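Local coordinates for solute-binding periplasmic protein of iron/siderophore ABC transporter (Yersinia pestis, PDB 6B2Y), which probably binds chelated iron in the periplasm and hands it to an ABC transporter for uptake, at residues A[346-351]-A[358-363]; A[363-368]-A[374-379]. All blocks are in the same frame, centred on the assembly; numbering follows the deposited sequence.

Interaction 1: A[346-351]-A[358-363]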
loop_
_atom_site.group_PDB
_atom_site.type_symbol
_atom_site.label_atom_id
_atom_site.label_comp_id
_atom_site.label_asym_id
_atom_site.label_seq_id
_atom_site.Cartn_x
_atom_site.Cartn_y
_atom_site.Cartn_z
ATOM N N PHE A 346 9.676 -9.127 -2.442
ATOM C CA PHE A 346 9.223 -10.373 -3.058
ATOM C C PHE A 346 10.327 -10.995 -3.903
ATOM O O PHE A 346 10.607 -12.197 -3.798
ATOM C CB PHE A 346 7.990 -10.139 -3.937
ATOM C CG PHE A 346 6.724 -9.887 -3.174
ATOM C CD1 PHE A 346 6.759 -9.587 -1.809
ATOM C CD2 PHE A 346 5.501 -9.921 -3.816
ATOM C CE1 PHE A 346 5.592 -9.342 -1.117
ATOM C CE2 PHE A 346 4.329 -9.666 -3.137
ATOM C CZ PHE A 346 4.376 -9.386 -1.759
ATOM N N ALA A 347 10.942 -10.192 -4.769
ATOM C CA ALA A 347 11.956 -10.710 -5.686
ATOM C C ALA A 347 13.132 -11.308 -4.925
ATOM O O ALA A 347 13.629 -12.388 -5.276
ATOM C CB ALA A 347 12.441 -9.597 -6.607
ATOM N N LYS A 348 13.591 -10.615 -3.889
ATOM C CA LYS A 348 14.726 -11.107 -3.109
ATOM C C LYS A 348 14.382 -12.405 -2.390
ATOM O O LYS A 348 15.248 -13.277 -2.228
ATOM C CB LYS A 348 15.181 -10.031 -2.122
ATOM C CG LYS A 348 16.579 -10.241 -1.543
ATOM C CD LYS A 348 16.924 -9.159 -0.544
ATOM C CE LYS A 348 18.232 -9.460 0.168
ATOM N NZ LYS A 348 19.413 -9.223 -0.707
ATOM N N TRP A 349 13.138 -12.547 -1.915
ATOM C CA TRP A 349 12.715 -13.819 -1.336
ATOM C C TRP A 349 12.667 -14.921 -2.388
ATOM O O TRP A 349 13.095 -16.053 -2.123
ATOM C CB TRP A 349 11.344 -13.694 -0.682
ATOM C CG TRP A 349 11.286 -12.763 0.478
ATOM C CD1 TRP A 349 12.307 -12.419 1.316
ATOM C CD2 TRP A 349 10.124 -12.061 0.944
ATOM N NE1 TRP A 349 11.853 -11.532 2.275
ATOM C CE2 TRP A 349 10.515 -11.308 2.073
ATOM C CE3 TRP A 349 8.794 -11.999 0.517
ATOM C CZ2 TRP A 349 9.625 -10.497 2.770
ATOM C CZ3 TRP A 349 7.909 -11.198 1.215
ATOM C CH2 TRP A 349 8.327 -10.459 2.329
ATOM N N PHE A 350 12.143 -14.610 -3.586
ATOM C CA PHE A 350 11.928 -15.642 -4.595
ATOM C C PHE A 350 13.247 -16.136 -5.161
ATOM O O PHE A 350 13.382 -17.318 -5.495
ATOM C CB PHE A 350 11.064 -15.120 -5.757
ATOM C CG PHE A 350 9.669 -14.671 -5.370
ATOM C CD1 PHE A 350 9.151 -14.894 -4.096
ATOM C CD2 PHE A 350 8.871 -14.016 -6.306
ATOM C CE1 PHE A 350 7.874 -14.462 -3.761
ATOM C CE2 PHE A 350 7.588 -13.589 -5.984
ATOM C CZ PHE A 350 7.091 -13.805 -4.705
ATOM N N TYR A 351 14.209 -15.235 -5.340
ATOM C CA TYR A 351 15.494 -15.554 -5.964
ATOM C C TYR A 351 16.605 -14.959 -5.113
ATOM O O TYR A 351 17.220 -13.953 -5.485
ATOM C CB TYR A 351 15.539 -15.032 -7.402
ATOM C CG TYR A 351 14.399 -15.537 -8.260
ATOM C CD1 TYR A 351 14.459 -16.784 -8.874
ATOM C CD2 TYR A 351 13.257 -14.765 -8.468
ATOM C CE1 TYR A 351 13.424 -17.254 -9.645
ATOM C CE2 TYR A 351 12.211 -15.230 -9.253
ATOM C CZ TYR A 351 12.306 -16.473 -9.857
ATOM O OH TYR A 351 11.283 -16.961 -10.641
ATOM N N LEU A 358 20.821 -6.726 -3.831
ATOM C CA LEU A 358 19.659 -5.853 -3.709
ATOM C C LEU A 358 19.228 -5.778 -2.251
ATOM O O LEU A 358 19.008 -6.809 -1.615
ATOM C CB LEU A 358 18.509 -6.370 -4.580
ATOM C CG LEU A 358 17.166 -5.623 -4.527
ATOM C CD1 LEU A 358 17.364 -4.228 -5.033
ATOM C CD2 LEU A 358 16.102 -6.354 -5.328
ATOM N N ASP A 359 19.088 -4.557 -1.737
ATOM C CA ASP A 359 18.737 -4.316 -0.337
ATOM C C ASP A 359 17.523 -3.395 -0.257
ATOM O O ASP A 359 17.673 -2.160 -0.318
ATOM C CB ASP A 359 19.917 -3.709 0.413
ATOM C CG ASP A 359 19.610 -3.436 1.877
ATOM O OD1 ASP A 359 18.470 -3.688 2.327
ATOM O OD2 ASP A 359 20.533 -2.972 2.585
ATOM N N PRO A 360 16.317 -3.952 -0.104
ATOM C CA PRO A 360 15.127 -3.101 0.055
ATOM C C PRO A 360 15.234 -2.108 1.198
ATOM O O PRO A 360 14.620 -1.035 1.129
ATOM C CB PRO A 360 14.008 -4.114 0.311
ATOM C CG PRO A 360 14.488 -5.368 -0.340
ATOM C CD PRO A 360 15.976 -5.380 -0.193
ATOM N N LYS A 361 15.995 -2.430 2.253
ATOM C CA LYS A 361 16.144 -1.477 3.348
ATOM C C LYS A 361 16.853 -0.213 2.879
ATOM O O LYS A 361 16.479 0.901 3.268
ATOM C CB LYS A 361 16.891 -2.127 4.522
ATOM C CG LYS A 361 16.071 -3.176 5.256
ATOM C CD LYS A 361 16.951 -4.223 5.918
ATOM C CE LYS A 361 16.286 -4.789 7.166
ATOM N NZ LYS A 361 16.940 -4.313 8.422
ATOM N N LYS A 362 17.874 -0.354 2.036
ATOM C CA LYS A 362 18.508 0.838 1.490
ATOM C C LYS A 362 17.567 1.588 0.548
ATOM O O LYS A 362 17.556 2.826 0.528
ATOM C CB LYS A 362 19.816 0.472 0.788
ATOM C CG LYS A 362 20.550 1.665 0.172
ATOM C CD LYS A 362 20.670 2.868 1.126
ATOM C CE LYS A 362 21.428 2.537 2.420
ATOM N NZ LYS A 362 21.108 3.538 3.488
ATOM N N THR A 363 16.776 0.865 -0.245
ATOM C CA THR A 363 15.788 1.543 -1.083
ATOM C C THR A 363 14.856 2.397 -0.238
ATOM O O THR A 363 14.569 3.551 -0.582
ATOM C CB THR A 363 14.984 0.524 -1.884
ATOM O OG1 THR A 363 15.884 -0.285 -2.646
ATOM C CG2 THR A 363 14.008 1.224 -2.824
#
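K348 reaches across from the last turn of helix 340-350 and puts its ammonium group on the backbone oxygen of L358, just ahead of helix 360-371. This is the polar half of the contact. K348 NZ lies 2.6 Å from L358 O, a short hydrogen bond that meets the carbonyl nearly end on (C=O...N angle 158°), with the nitrogen tilted slightly from the carbonyl plane. The lysine chain runs extended from CA to CE, and its last torsion (chi4 75°) bends NZ onto the oxygen. F355 O, in the connection between the two helices, takes a second hydrogen bond from the same ammonium group.

The apolar half is small. K348 CD sits 3.9 Å from CD of P360, the lysine chain passing the proline ring at a slant, and the L358 side chain packs against V203 of helix 186-207, where A347 also rests.

Local capping bonds start the new helix. D359 occupies the N-cap, and its OD1 accepts weak bonds from K361 N (2.8 Å) and K362 N (3.4 Å).

The ammonium group thus ties two carbonyls of the connection, F355 O and L358 O, to the last turn of helix 340-350. With D359 OD1 6.4 Å from K348 NZ, the carboxylate may add some long-range attraction, but neutral backbone oxygens make the grip.

Interaction 2: A[363-368]-A[374-379]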
loop_
_atom_site.group_PDB
_atom_site.type_symbol
_atom_site.label_atom_id
_atom_site.label_comp_id
_atom_site.label_asym_id
_atom_site.label_seq_id
_atom_site.Cartn_x
_atom_site.Cartn_y
_atom_site.Cartn_z
ATOM N N THR A 363 16.776 0.865 -0.245
ATOM C CA THR A 363 15.788 1.543 -1.083
ATOM C C THR A 363 14.856 2.397 -0.238
ATOM O O THR A 363 14.569 3.551 -0.582
ATOM C CB THR A 363 14.984 0.524 -1.884
ATOM O OG1 THR A 363 15.884 -0.285 -2.646
ATOM C CG2 THR A 363 14.008 1.224 -2.824
ATOM N N MET A 364 14.392 1.846 0.886
ATOM C CA MET A 364 13.518 2.601 1.774
ATOM C C MET A 364 14.245 3.801 2.379
ATOM O O MET A 364 13.681 4.898 2.451
ATOM C CB MET A 364 12.968 1.675 2.856
ATOM C CG MET A 364 12.161 2.399 3.882
ATOM S SD MET A 364 11.854 1.323 5.256
ATOM C CE MET A 364 10.205 0.889 4.959
ATOM N N ASP A 365 15.515 3.627 2.768
ATOM C CA ASP A 365 16.316 4.764 3.223
ATOM C C ASP A 365 16.358 5.874 2.181
ATOM O O ASP A 365 16.230 7.061 2.514
ATOM C CB ASP A 365 17.741 4.308 3.551
ATOM C CG ASP A 365 17.857 3.694 4.929
ATOM O OD1 ASP A 365 16.919 3.847 5.734
ATOM O OD2 ASP A 365 18.888 3.052 5.206
ATOM N N SER A 366 16.527 5.507 0.904
ATOM C CA SER A 366 16.596 6.505 -0.156
ATOM C C SER A 366 15.248 7.181 -0.367
ATOM O O SER A 366 15.180 8.403 -0.547
ATOM C CB SER A 366 17.084 5.862 -1.458
ATOM O OG SER A 366 18.363 5.270 -1.258
ATOM N N LEU A 367 14.170 6.396 -0.371
ATOM C CA LEU A 367 12.836 6.963 -0.524
ATOM C C LEU A 367 12.590 8.035 0.532
ATOM O O LEU A 367 12.144 9.142 0.222
ATOM C CB LEU A 367 11.792 5.845 -0.430
ATOM C CG LEU A 367 10.331 6.113 -0.851
ATOM C CD1 LEU A 367 9.653 4.794 -1.188
ATOM C CD2 LEU A 367 9.518 6.837 0.227
ATOM N N TYR A 368 12.900 7.724 1.791
ATOM C CA TYR A 368 12.630 8.668 2.873
ATOM C C TYR A 368 13.513 9.907 2.763
ATOM O O TYR A 368 13.028 11.039 2.868
ATOM C CB TYR A 368 12.823 7.972 4.219
ATOM C CG TYR A 368 11.599 7.199 4.648
ATOM C CD1 TYR A 368 11.174 6.084 3.931
ATOM C CD2 TYR A 368 10.862 7.582 5.769
ATOM C CE1 TYR A 368 10.042 5.377 4.303
ATOM C CE2 TYR A 368 9.729 6.865 6.162
ATOM C CZ TYR A 368 9.327 5.762 5.421
ATOM O OH TYR A 368 8.203 5.042 5.785
ATOM N N VAL A 374 10.146 12.546 7.574
ATOM C CA VAL A 374 10.347 11.725 8.758
ATOM C C VAL A 374 11.450 10.717 8.473
ATOM O O VAL A 374 11.776 10.414 7.322
ATOM C CB VAL A 374 9.051 11.000 9.208
ATOM C CG1 VAL A 374 8.031 11.993 9.695
ATOM C CG2 VAL A 374 8.463 10.179 8.067
ATOM N N GLU A 375 12.029 10.194 9.551
ATOM C CA GLU A 375 13.022 9.144 9.428
ATOM C C GLU A 375 12.345 7.787 9.273
ATOM O O GLU A 375 11.291 7.535 9.871
ATOM C CB GLU A 375 13.929 9.110 10.659
ATOM C CG GLU A 375 15.408 9.164 10.326
ATOM C CD GLU A 375 15.741 10.340 9.434
ATOM O OE1 GLU A 375 16.319 10.125 8.350
ATOM O OE2 GLU A 375 15.420 11.485 9.814
ATOM N N PRO A 376 12.940 6.888 8.490
ATOM C CA PRO A 376 12.441 5.514 8.460
ATOM C C PRO A 376 12.586 4.868 9.830
ATOM O O PRO A 376 13.517 5.152 10.590
ATOM C CB PRO A 376 13.330 4.826 7.415
ATOM C CG PRO A 376 14.517 5.701 7.259
ATOM C CD PRO A 376 14.062 7.099 7.561
ATOM N N SER A 377 11.634 4.006 10.154
ATOM C CA SER A 377 11.673 3.275 11.409
ATOM C C SER A 377 10.814 2.038 11.260
ATOM O O SER A 377 9.992 1.943 10.349
ATOM C CB SER A 377 11.183 4.133 12.578
ATOM O OG SER A 377 9.868 4.597 12.332
ATOM N N GLY A 378 11.018 1.092 12.163
ATOM C CA GLY A 378 10.148 -0.065 12.228
ATOM C C GLY A 378 10.500 -1.166 11.242
ATOM O O GLY A 378 11.601 -1.239 10.686
ATOM N N THR A 379 9.519 -2.037 11.026
ATOM C CA THR A 379 9.708 -3.295 10.311
ATOM C C THR A 379 8.540 -3.491 9.353
ATOM O O THR A 379 7.391 -3.600 9.791
ATOM C CB THR A 379 9.793 -4.462 11.295
ATOM O OG1 THR A 379 10.849 -4.218 12.236
ATOM C CG2 THR A 379 10.025 -5.781 10.565
HETATM O O HOH W 1 8.761 4.229 8.204
#
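Y368 and P376 meet because the tyrosine swings its CG to the side opposite its carbonyl carbon (chi1 -84°) and turns its ring through chi2 66°, laying one face against the returning chain. P376 packs over that face: its CB stands 4.1 Å from the ring centroid, only 13° off the normal, a CH-pi contact. P376 CA lies over the same face nearer the rim, while the proline CD closes on Y368 CB at 3.7 Å. The proline ring overlaps the tyrosine from its CB out onto the ring.

At the ring edge, in its plane, the carbonyl oxygen of V374 comes within 3.4 Å of Y368 CD2, and CG2 of the same valine touches CE2. The chain has the two-lobed fold of siderophore-binding periplasmic proteins (Chelatase clan), a sheet in each lobe and the long helix 186-207 joining them. Residues 374-379 are the irregular return from helix 360-371 to strand 381-383 of the mixed sheet, and run back alongside the helix the chain has just left. V374 meets I98 and Y99 of helix 93-102, bringing this loop to the N-terminal lobe.

One turn earlier on the helix, M364 and D365 extend the apposition. D365 OD1 approaches P376 CG to 3.4 Å, the aspartate side chain running roughly square to the proline, while the other carboxylate oxygen, OD2, forms a salt bridge with K362. M364 SD makes a looser contact with the proline CB, and the methionine packs on Y333 and Y380 too.

Y368 OH hydrogen-bonds to water 1 at 2.6 Å; that water accepts a long, weak bond from S377 N. A bound sodium ion lies about 5 Å from the Y368 side chain.

Interactions 1 and 2 follow one another along the C-terminal part of the chain, with centres about 15 Å apart. Both use helix 360-371, and their segments overlap at T363, which takes part in neither contact: the first joins the start of that helix to the end of helix 340-350, the second sets its middle turns against the segment leading to strand 381-383. Helix 186-207 packs along helix 360-371, meeting T363, S366 and L367, and L358 just ahead of it. W349 and P360 lean on W381 of the final strand, while M364 packs on neighbouring Y380. The contacts accompany successive chain reversals, helix to helix, then helix to mixed sheet, along the long helix that joins the lobes.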